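Local coordinates for D-glycero-D-manno-heptose 1-phosphate kinase (Bacteroides thetaiotaomicron, PDB 3K85), which probably transfers a phosphate group from ATP to a heptose 1-phosphate, as a sugar kinase of the GHMP family, at residues A[11-22]-A[156-164]; A[192-203]-A[322-331]. One frame throughout, in Å; residues are numbered along the deposited sequence.

Contact 1 is mainly polar, whereas contact 2 is mainly apolar. Both are partly buried; the centre of contact 1 lies about 8 Å and that of contact 2 about 16 Å from the centre of the chain. In the 11-22 and 156-164 pair an arginine, two aspartates and a lysine tie strand 4-15 and the glycine-rich turn after it to the start of helix 159-166. Contact 2 sets rings and aliphatic branches between helix 189-197, strand 199-202 and the extended run 322-331, with a few hydrogen bonds to backbone N-H groups. The contacts share no segment but meet at Leu12: turned away from helix 159-166, it packs against Met199, Leu201, Phe329 and Phe331.

Contact 1 of 2, residues A[11-22]-A[156-164]; sequences RLGLAGGGSDVS and GGKQDQYAA
Arg11 reaches Asp160 with two nitrogens side-on, and both bonds end on one oxygen. In this salt bridge Arg11 NE lies 3.0 Å and Arg11 NH2 2.7 Å from Asp160 OD1, which sits at the edge of the guanidinium, close to its plane. The two flat groups are turned 58° apart, so OD1 is approached from one face of the carboxylate. Arginine suits this place because NH1 remains to bond Gly112 O, while its aliphatic part packs on a small neighbour: Arg11 CG rests 3.8 Å from Ala163 CB.

The second polar centre is Asp20. With CG between the backbone N and the carbonyl carbon (chi1 56°), OD2 is brought to the helix start, to the N-H groups of the N-cap residue Lys158 and of Gln159, the first helical residue, which have no earlier helical carbonyl to bond. Asp20 OD2 accepts from Lys158 N at 2.9 Å and, almost straight (177°), from Gln159 N at 3.2 Å. The other oxygen, OD1, takes Gly18 N and braces its own turn. Gly157 packs close against Asp20 OD2, its CA 3.3 Å away, where a side chain would run into that oxygen.

Farther along, Lys158 bends at its last torsion and gives NZ to Ser22 OG at 3.0 Å; that hydroxyl is also bonded to Asp26. Gln159 extends between the two polar centres, its OE1 held by Asn34.

A glycine-rich turn after the first strand, tied to a helix start and to the glycine-rich loop containing Gly112, is consistent with the active-site cleft of GHMP kinases.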
loop_
_atom_site.group_PDB
_atom_site.type_symbol
_atom_site.label_atom_id
_atom_site.label_comp_id
_atom_site.label_asym_id
_atom_site.label_seq_id
_atom_site.Cartn_x
_atom_site.Cartn_y
_atom_site.Cartn_z
ATOM N N ARG A 11 -9.235 -7.639 13.364
ATOM C CA ARG A 11 -9.407 -7.418 11.943
ATOM C C ARG A 11 -10.668 -8.017 11.369
ATOM O O ARG A 11 -11.307 -8.851 11.986
ATOM C CB ARG A 11 -8.194 -7.986 11.209
ATOM C CG ARG A 11 -7.986 -9.482 11.428
ATOM C CD ARG A 11 -8.999 -10.290 10.631
ATOM N NE ARG A 11 -8.911 -11.725 10.877
ATOM C CZ ARG A 11 -9.963 -12.485 11.165
ATOM N NH1 ARG A 11 -11.167 -11.935 11.248
ATOM N NH2 ARG A 11 -9.820 -13.788 11.357
ATOM N N LEU A 12 -11.006 -7.574 10.167
ATOM C CA LEU A 12 -12.163 -8.062 9.442
ATOM C C LEU A 12 -11.596 -8.847 8.275
ATOM O O LEU A 12 -10.682 -8.376 7.592
ATOM C CB LEU A 12 -12.979 -6.901 8.895
ATOM C CG LEU A 12 -14.371 -6.662 9.460
ATOM C CD1 LEU A 12 -14.403 -6.938 10.955
ATOM C CD2 LEU A 12 -14.755 -5.220 9.161
ATOM N N GLY A 13 -12.128 -10.047 8.059
ATOM C CA GLY A 13 -11.673 -10.864 6.953
ATOM C C GLY A 13 -12.497 -10.449 5.755
ATOM O O GLY A 13 -13.634 -10.894 5.590
ATOM N N LEU A 14 -11.939 -9.590 4.916
ATOM C CA LEU A 14 -12.680 -9.126 3.760
ATOM C C LEU A 14 -12.838 -10.190 2.689
ATOM O O LEU A 14 -13.916 -10.322 2.115
ATOM C CB LEU A 14 -12.029 -7.865 3.187
ATOM C CG LEU A 14 -12.026 -6.713 4.203
ATOM C CD1 LEU A 14 -11.344 -5.497 3.636
ATOM C CD2 LEU A 14 -13.459 -6.386 4.589
ATOM N N ALA A 15 -11.785 -10.961 2.425
ATOM C CA ALA A 15 -11.858 -11.998 1.394
ATOM C C ALA A 15 -10.681 -12.969 1.396
ATOM O O ALA A 15 -9.596 -12.656 1.896
ATOM C CB ALA A 15 -11.975 -11.357 0.023
ATOM N N GLY A 16 -10.918 -14.148 0.818
ATOM C CA GLY A 16 -9.895 -15.172 0.725
ATOM C C GLY A 16 -9.772 -15.994 1.986
ATOM O O GLY A 16 -8.920 -16.880 2.080
ATOM N N GLY A 17 -10.625 -15.706 2.959
ATOM C CA GLY A 17 -10.574 -16.424 4.217
ATOM C C GLY A 17 -10.543 -17.929 4.044
ATOM O O GLY A 17 -11.460 -18.517 3.473
ATOM N N GLY A 18 -9.481 -18.557 4.525
ATOM C CA GLY A 18 -9.376 -19.999 4.418
ATOM C C GLY A 18 -8.206 -20.433 3.568
ATOM O O GLY A 18 -7.581 -21.458 3.847
ATOM N N SER A 19 -7.900 -19.647 2.538
ATOM C CA SER A 19 -6.807 -19.962 1.634
ATOM C C SER A 19 -5.474 -19.866 2.346
ATOM O O SER A 19 -4.448 -20.285 1.814
ATOM C CB SER A 19 -6.817 -19.017 0.425
ATOM O OG SER A 19 -6.459 -17.692 0.791
ATOM N N ASP A 20 -5.494 -19.318 3.557
ATOM C CA ASP A 20 -4.278 -19.154 4.344
ATOM C C ASP A 20 -3.947 -20.351 5.214
ATOM O O ASP A 20 -2.857 -20.435 5.773
ATOM C CB ASP A 20 -4.404 -17.921 5.236
ATOM C CG ASP A 20 -5.624 -17.974 6.141
ATOM O OD1 ASP A 20 -6.743 -18.185 5.619
ATOM O OD2 ASP A 20 -5.462 -17.797 7.374
ATOM N N VAL A 21 -4.891 -21.275 5.327
ATOM C CA VAL A 21 -4.722 -22.461 6.154
ATOM C C VAL A 21 -3.951 -23.580 5.476
ATOM O O VAL A 21 -4.167 -23.872 4.299
ATOM C CB VAL A 21 -6.093 -23.022 6.568
ATOM C CG1 VAL A 21 -5.913 -24.281 7.396
ATOM C CG2 VAL A 21 -6.879 -21.961 7.337
ATOM N N SER A 22 -3.048 -24.209 6.220
ATOM C CA SER A 22 -2.281 -25.332 5.688
ATOM C C SER A 22 -3.167 -26.578 5.790
ATOM O O SER A 22 -4.025 -26.667 6.668
ATOM C CB SER A 22 -0.992 -25.556 6.494
ATOM O OG SER A 22 -0.085 -24.475 6.359
ATOM N N GLY A 156 -5.424 -23.215 13.373
ATOM C CA GLY A 156 -5.897 -22.034 12.666
ATOM C C GLY A 156 -5.029 -21.583 11.501
ATOM O O GLY A 156 -3.985 -22.185 11.220
ATOM N N GLY A 157 -5.466 -20.513 10.829
ATOM C CA GLY A 157 -4.737 -19.966 9.694
ATOM C C GLY A 157 -3.560 -19.063 10.039
ATOM O O GLY A 157 -2.978 -19.160 11.118
ATOM N N LYS A 158 -3.207 -18.163 9.126
ATOM C CA LYS A 158 -2.069 -17.283 9.362
ATOM C C LYS A 158 -2.411 -15.803 9.229
ATOM O O LYS A 158 -1.703 -14.946 9.753
ATOM C CB LYS A 158 -0.945 -17.614 8.375
ATOM C CG LYS A 158 -0.646 -19.107 8.225
ATOM C CD LYS A 158 0.325 -19.358 7.080
ATOM C CE LYS A 158 0.514 -20.856 6.791
ATOM N NZ LYS A 158 -0.697 -21.509 6.196
ATOM N N GLN A 159 -3.497 -15.499 8.539
ATOM C CA GLN A 159 -3.858 -14.109 8.327
ATOM C C GLN A 159 -3.934 -13.249 9.595
ATOM O O GLN A 159 -3.471 -12.101 9.591
ATOM C CB GLN A 159 -5.165 -14.010 7.528
ATOM C CG GLN A 159 -6.422 -14.407 8.272
ATOM C CD GLN A 159 -7.660 -13.921 7.560
ATOM O OE1 GLN A 159 -7.748 -12.749 7.189
ATOM N NE2 GLN A 159 -8.628 -14.811 7.363
ATOM N N ASP A 160 -4.480 -13.814 10.673
ATOM C CA ASP A 160 -4.629 -13.114 11.950
ATOM C C ASP A 160 -3.347 -12.567 12.553
ATOM O O ASP A 160 -3.300 -11.413 12.972
ATOM C CB ASP A 160 -5.293 -14.023 12.990
ATOM C CG ASP A 160 -6.690 -14.437 12.594
ATOM O OD1 ASP A 160 -7.154 -14.030 11.500
ATOM O OD2 ASP A 160 -7.323 -15.177 13.379
ATOM N N GLN A 161 -2.308 -13.383 12.624
ATOM C CA GLN A 161 -1.064 -12.893 13.206
ATOM C C GLN A 161 -0.490 -11.711 12.419
ATOM O O GLN A 161 -0.062 -10.708 12.996
ATOM C CB GLN A 161 -0.011 -14.008 13.277
ATOM C CG GLN A 161 -0.273 -15.073 14.342
ATOM C CD GLN A 161 -1.262 -16.140 13.898
ATOM O OE1 GLN A 161 -1.947 -16.002 12.888
ATOM N NE2 GLN A 161 -1.336 -17.220 14.669
ATOM N N TYR A 162 -0.498 -11.832 11.097
ATOM C CA TYR A 162 0.059 -10.790 10.245
ATOM C C TYR A 162 -0.759 -9.505 10.246
ATOM O O TYR A 162 -0.193 -8.405 10.225
ATOM C CB TYR A 162 0.224 -11.324 8.817
ATOM C CG TYR A 162 1.382 -12.287 8.671
ATOM C CD1 TYR A 162 2.653 -11.824 8.335
ATOM C CD2 TYR A 162 1.227 -13.645 8.949
ATOM C CE1 TYR A 162 3.747 -12.686 8.286
ATOM C CE2 TYR A 162 2.326 -14.522 8.907
ATOM C CZ TYR A 162 3.578 -14.031 8.580
ATOM O OH TYR A 162 4.682 -14.863 8.598
ATOM N N ALA A 163 -2.085 -9.634 10.268
ATOM C CA ALA A 163 -2.936 -8.453 10.277
ATOM C C ALA A 163 -2.642 -7.639 11.542
ATOM O O ALA A 163 -2.412 -6.429 11.485
ATOM C CB ALA A 163 -4.399 -8.856 10.230
ATOM N N ALA A 164 -2.605 -8.314 12.682
ATOM C CA ALA A 164 -2.359 -7.630 13.941
ATOM C C ALA A 164 -1.044 -6.862 13.980
ATOM O O ALA A 164 -1.004 -5.719 14.443
ATOM C CB ALA A 164 -2.412 -8.630 15.094
#

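Contact 2 of 2, residues A[192-203]-A[322-331]; sequences VDELESSMVLYF and LNGFVMPFQF
Phe331 is the large bump of this contact, and the hollow it fills is made by one side of helix 189-197 and the start of the next strand. Val192 CG1 touches the ring at Phe331 CD2, and Leu195 CD2 presses against Phe331 CE2 at 3.5 Å. Glu196 CG lies 3.3 Å from Phe331 CD2. Met199, a selenomethionine, sets SE at the ring's edge, 5.3 Å from the centroid of Phe331, a Met-aromatic contact for which a long, flexible side chain is well suited. Glu196 combines two roles: its methylene lies against the ring, while the extended chain carries Glu196 OE2 to Phe331 N at 2.6 Å, nearly along the C-O axis.

Phe329 fills the adjoining hollow. Its CZ meets Met199 CE at 3.5 Å and its CD2 meets Leu201 CG at 3.6 Å, the branched leucine fitting beside the flat ring. Phe329 CE1 lies over one face of the Phe331 ring, offset toward its rim.

Toward the other end the contact continues along the strand. The side chains of Val200 and Val326 cross at about a right angle, touching through their CG1 methyls; Phe203 CE1 rests on Met327 CB at 3.4 Å, and the Phe203 ring meets Phe325 obliquely. Tyr202, with CG anti to the backbone N (chi1 179°), projects its hydroxyl to Gly324 N, a weak bond.

Here the backbones run antiparallel and bridge at Tyr202 and Val326, beside the 2.7 Å bond from Met327 N to Leu201 O. The 322-331 run thus lies after helix 309-320 and along the edge of sheet 199-202, 303-306, 291-294, consistent with the fourth strand of the ferredoxin-like C-terminal domain of GHMP kinases.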
loop_
_atom_site.group_PDB
_atom_site.type_symbol
_atom_site.label_atom_id
_atom_site.label_comp_id
_atom_site.label_asym_id
_atom_site.label_seq_id
_atom_site.Cartn_x
_atom_site.Cartn_y
_atom_site.Cartn_z
ATOM N N VAL A 192 -12.232 4.442 2.301
ATOM C CA VAL A 192 -12.360 3.922 3.650
ATOM C C VAL A 192 -13.638 4.444 4.283
ATOM O O VAL A 192 -14.389 3.674 4.886
ATOM C CB VAL A 192 -11.165 4.329 4.515
ATOM C CG1 VAL A 192 -11.335 3.788 5.933
ATOM C CG2 VAL A 192 -9.889 3.799 3.888
ATOM N N ASP A 193 -13.877 5.751 4.160
ATOM C CA ASP A 193 -15.098 6.350 4.697
ATOM C C ASP A 193 -16.333 5.773 3.991
ATOM O O ASP A 193 -17.349 5.485 4.629
ATOM C CB ASP A 193 -15.093 7.877 4.524
ATOM C CG ASP A 193 -14.235 8.576 5.553
ATOM O OD1 ASP A 193 -14.296 8.203 6.743
ATOM O OD2 ASP A 193 -13.509 9.512 5.178
ATOM N N GLU A 194 -16.248 5.607 2.676
ATOM C CA GLU A 194 -17.375 5.054 1.934
ATOM C C GLU A 194 -17.655 3.636 2.394
ATOM O O GLU A 194 -18.812 3.266 2.581
ATOM C CB GLU A 194 -17.094 5.035 0.432
ATOM C CG GLU A 194 -18.269 4.531 -0.402
ATOM C CD GLU A 194 -19.479 5.461 -0.350
ATOM O OE1 GLU A 194 -19.462 6.436 0.435
ATOM O OE2 GLU A 194 -20.454 5.213 -1.096
ATOM N N LEU A 195 -16.596 2.842 2.564
ATOM C CA LEU A 195 -16.753 1.462 2.995
ATOM C C LEU A 195 -17.300 1.401 4.419
ATOM O O LEU A 195 -18.166 0.576 4.717
ATOM C CB LEU A 195 -15.415 0.710 2.918
ATOM C CG LEU A 195 -15.521 -0.820 3.009
ATOM C CD1 LEU A 195 -16.100 -1.381 1.707
ATOM C CD2 LEU A 195 -14.157 -1.422 3.272
ATOM N N GLU A 196 -16.800 2.267 5.299
ATOM C CA GLU A 196 -17.272 2.272 6.680
ATOM C C GLU A 196 -18.758 2.616 6.789
ATOM O O GLU A 196 -19.470 2.030 7.601
ATOM C CB GLU A 196 -16.453 3.240 7.541
ATOM C CG GLU A 196 -14.984 2.859 7.660
ATOM C CD GLU A 196 -14.185 3.815 8.532
ATOM O OE1 GLU A 196 -14.339 5.049 8.372
ATOM O OE2 GLU A 196 -13.395 3.334 9.366
ATOM N N SER A 197 -19.242 3.552 5.978
ATOM C CA SER A 197 -20.663 3.904 6.048
ATOM C C SER A 197 -21.544 2.879 5.317
ATOM O O SER A 197 -22.771 2.930 5.398
ATOM C CB SER A 197 -20.898 5.308 5.481
ATOM O OG SER A 197 -20.485 5.393 4.136
ATOM N N SER A 198 -20.895 1.945 4.622
ATOM C CA SER A 198 -21.573 0.891 3.880
ATOM C C SER A 198 -21.519 -0.446 4.623
ATOM O O SER A 198 -21.936 -1.469 4.084
ATOM C CB SER A 198 -20.922 0.701 2.506
ATOM O OG SER A 198 -21.046 1.847 1.691
HETATM N N MSE A 199 -21.014 -0.456 5.851
HETATM C CA MSE A 199 -20.921 -1.724 6.575
HETATM C C MSE A 199 -21.484 -1.795 7.979
HETATM O O MSE A 199 -21.412 -0.847 8.760
HETATM C CB MSE A 199 -19.472 -2.200 6.620
HETATM C CG MSE A 199 -18.984 -2.799 5.328
HETATM SE SE MSE A 199 -17.085 -3.150 5.380
HETATM C CE MSE A 199 -16.997 -4.131 7.057
ATOM N N VAL A 200 -22.030 -2.962 8.294
ATOM C CA VAL A 200 -22.603 -3.216 9.601
ATOM C C VAL A 200 -21.989 -4.497 10.181
ATOM O O VAL A 200 -21.957 -5.539 9.522
ATOM C CB VAL A 200 -24.137 -3.381 9.506
ATOM C CG1 VAL A 200 -24.751 -3.388 10.901
ATOM C CG2 VAL A 200 -24.726 -2.261 8.672
ATOM N N LEU A 201 -21.480 -4.396 11.404
ATOM C CA LEU A 201 -20.884 -5.523 12.113
ATOM C C LEU A 201 -21.904 -6.013 13.129
ATOM O O LEU A 201 -22.233 -5.293 14.073
ATOM C CB LEU A 201 -19.624 -5.079 12.846
ATOM C CG LEU A 201 -18.275 -5.376 12.201
ATOM C CD1 LEU A 201 -17.503 -6.317 13.113
ATOM C CD2 LEU A 201 -18.464 -5.988 10.818
ATOM N N TYR A 202 -22.396 -7.233 12.954
ATOM C CA TYR A 202 -23.398 -7.764 13.872
ATOM C C TYR A 202 -23.095 -9.147 14.453
ATOM O O TYR A 202 -22.933 -10.126 13.722
ATOM C CB TYR A 202 -24.763 -7.791 13.176
ATOM C CG TYR A 202 -25.873 -8.348 14.031
ATOM C CD1 TYR A 202 -26.216 -7.747 15.243
ATOM C CD2 TYR A 202 -26.575 -9.491 13.637
ATOM C CE1 TYR A 202 -27.230 -8.270 16.047
ATOM C CE2 TYR A 202 -27.593 -10.025 14.432
ATOM C CZ TYR A 202 -27.914 -9.410 15.636
ATOM O OH TYR A 202 -28.904 -9.944 16.431
ATOM N N PHE A 203 -23.026 -9.214 15.779
ATOM C CA PHE A 203 -22.770 -10.471 16.473
ATOM C C PHE A 203 -24.108 -11.039 16.936
ATOM O O PHE A 203 -25.109 -10.323 16.975
ATOM C CB PHE A 203 -21.875 -10.246 17.690
ATOM C CG PHE A 203 -20.504 -9.730 17.358
ATOM C CD1 PHE A 203 -20.325 -8.435 16.882
ATOM C CD2 PHE A 203 -19.384 -10.527 17.565
ATOM C CE1 PHE A 203 -19.049 -7.937 16.624
ATOM C CE2 PHE A 203 -18.103 -10.039 17.310
ATOM C CZ PHE A 203 -17.937 -8.741 16.840
ATOM N N LEU A 322 -33.055 -7.322 17.319
ATOM C CA LEU A 322 -32.954 -8.769 17.400
ATOM C C LEU A 322 -32.339 -9.124 18.744
ATOM O O LEU A 322 -32.125 -8.249 19.590
ATOM C CB LEU A 322 -32.097 -9.322 16.259
ATOM C CG LEU A 322 -32.827 -9.742 14.978
ATOM C CD1 LEU A 322 -33.750 -8.629 14.504
ATOM C CD2 LEU A 322 -31.800 -10.092 13.906
ATOM N N ASN A 323 -32.048 -10.406 18.938
ATOM C CA ASN A 323 -31.488 -10.871 20.196
ATOM C C ASN A 323 -30.007 -10.545 20.365
ATOM O O ASN A 323 -29.435 -10.760 21.435
ATOM C CB ASN A 323 -31.723 -12.375 20.332
ATOM C CG ASN A 323 -31.379 -12.891 21.711
ATOM O OD1 ASN A 323 -31.733 -12.277 22.722
ATOM N ND2 ASN A 323 -30.696 -14.030 21.764
ATOM N N GLY A 324 -29.392 -10.018 19.311
ATOM C CA GLY A 324 -27.986 -9.658 19.375
ATOM C C GLY A 324 -27.780 -8.159 19.236
ATOM O O GLY A 324 -28.745 -7.393 19.216
ATOM N N PHE A 325 -26.524 -7.735 19.138
ATOM C CA PHE A 325 -26.214 -6.313 18.999
ATOM C C PHE A 325 -25.286 -6.005 17.829
ATOM O O PHE A 325 -24.521 -6.861 17.379
ATOM C CB PHE A 325 -25.583 -5.764 20.285
ATOM C CG PHE A 325 -24.268 -6.413 20.663
ATOM C CD1 PHE A 325 -23.438 -5.810 21.605
ATOM C CD2 PHE A 325 -23.872 -7.631 20.107
ATOM C CE1 PHE A 325 -22.236 -6.406 21.989
ATOM C CE2 PHE A 325 -22.672 -8.237 20.484
ATOM C CZ PHE A 325 -21.854 -7.622 21.427
ATOM N N VAL A 326 -25.371 -4.774 17.337
ATOM C CA VAL A 326 -24.518 -4.339 16.245
ATOM C C VAL A 326 -23.299 -3.671 16.871
ATOM O O VAL A 326 -23.426 -2.800 17.733
ATOM C CB VAL A 326 -25.255 -3.350 15.315
ATOM C CG1 VAL A 326 -24.256 -2.558 14.476
ATOM C CG2 VAL A 326 -26.198 -4.118 14.404
HETATM N N MSE A 327 -22.120 -4.102 16.445
HETATM C CA MSE A 327 -20.875 -3.561 16.968
HETATM C C MSE A 327 -20.313 -2.467 16.064
HETATM O O MSE A 327 -19.876 -2.730 14.945
HETATM C CB MSE A 327 -19.849 -4.690 17.135
HETATM C CG MSE A 327 -18.500 -4.252 17.694
HETATM SE SE MSE A 327 -18.614 -3.332 19.409
HETATM C CE MSE A 327 -18.165 -4.796 20.596
ATOM N N PRO A 328 -20.333 -1.214 16.540
ATOM C CA PRO A 328 -19.815 -0.090 15.760
ATOM C C PRO A 328 -18.292 -0.179 15.662
ATOM O O PRO A 328 -17.611 -0.528 16.631
ATOM C CB PRO A 328 -20.287 1.119 16.556
ATOM C CG PRO A 328 -20.233 0.618 17.958
ATOM C CD PRO A 328 -20.862 -0.748 17.835
ATOM N N PHE A 329 -17.759 0.148 14.492
ATOM C CA PHE A 329 -16.325 0.059 14.298
ATOM C C PHE A 329 -15.837 1.064 13.268
ATOM O O PHE A 329 -16.616 1.698 12.565
ATOM C CB PHE A 329 -15.965 -1.344 13.799
ATOM C CG PHE A 329 -16.279 -1.553 12.348
ATOM C CD1 PHE A 329 -15.300 -1.361 11.379
ATOM C CD2 PHE A 329 -17.582 -1.823 11.938
ATOM C CE1 PHE A 329 -15.617 -1.427 10.023
ATOM C CE2 PHE A 329 -17.914 -1.890 10.575
ATOM C CZ PHE A 329 -16.931 -1.691 9.619
ATOM N N GLN A 330 -14.519 1.165 13.182
ATOM C CA GLN A 330 -13.855 2.019 12.224
ATOM C C GLN A 330 -12.566 1.287 11.846
ATOM O O GLN A 330 -11.977 0.580 12.669
ATOM C CB GLN A 330 -13.533 3.381 12.843
ATOM C CG GLN A 330 -14.765 4.213 13.171
ATOM C CD GLN A 330 -15.609 4.496 11.940
ATOM O OE1 GLN A 330 -15.126 5.079 10.968
ATOM N NE2 GLN A 330 -16.874 4.083 11.973
ATOM N N PHE A 331 -12.152 1.431 10.595
ATOM C CA PHE A 331 -10.925 0.807 10.130
ATOM C C PHE A 331 -9.768 1.587 10.725
ATOM O O PHE A 331 -9.844 2.808 10.846
ATOM C CB PHE A 331 -10.857 0.863 8.610
ATOM C CG PHE A 331 -11.793 -0.085 7.934
ATOM C CD1 PHE A 331 -11.584 -1.460 8.013
ATOM C CD2 PHE A 331 -12.879 0.391 7.218
ATOM C CE1 PHE A 331 -12.444 -2.348 7.384
ATOM C CE2 PHE A 331 -13.749 -0.483 6.584
ATOM C CZ PHE A 331 -13.533 -1.856 6.665
#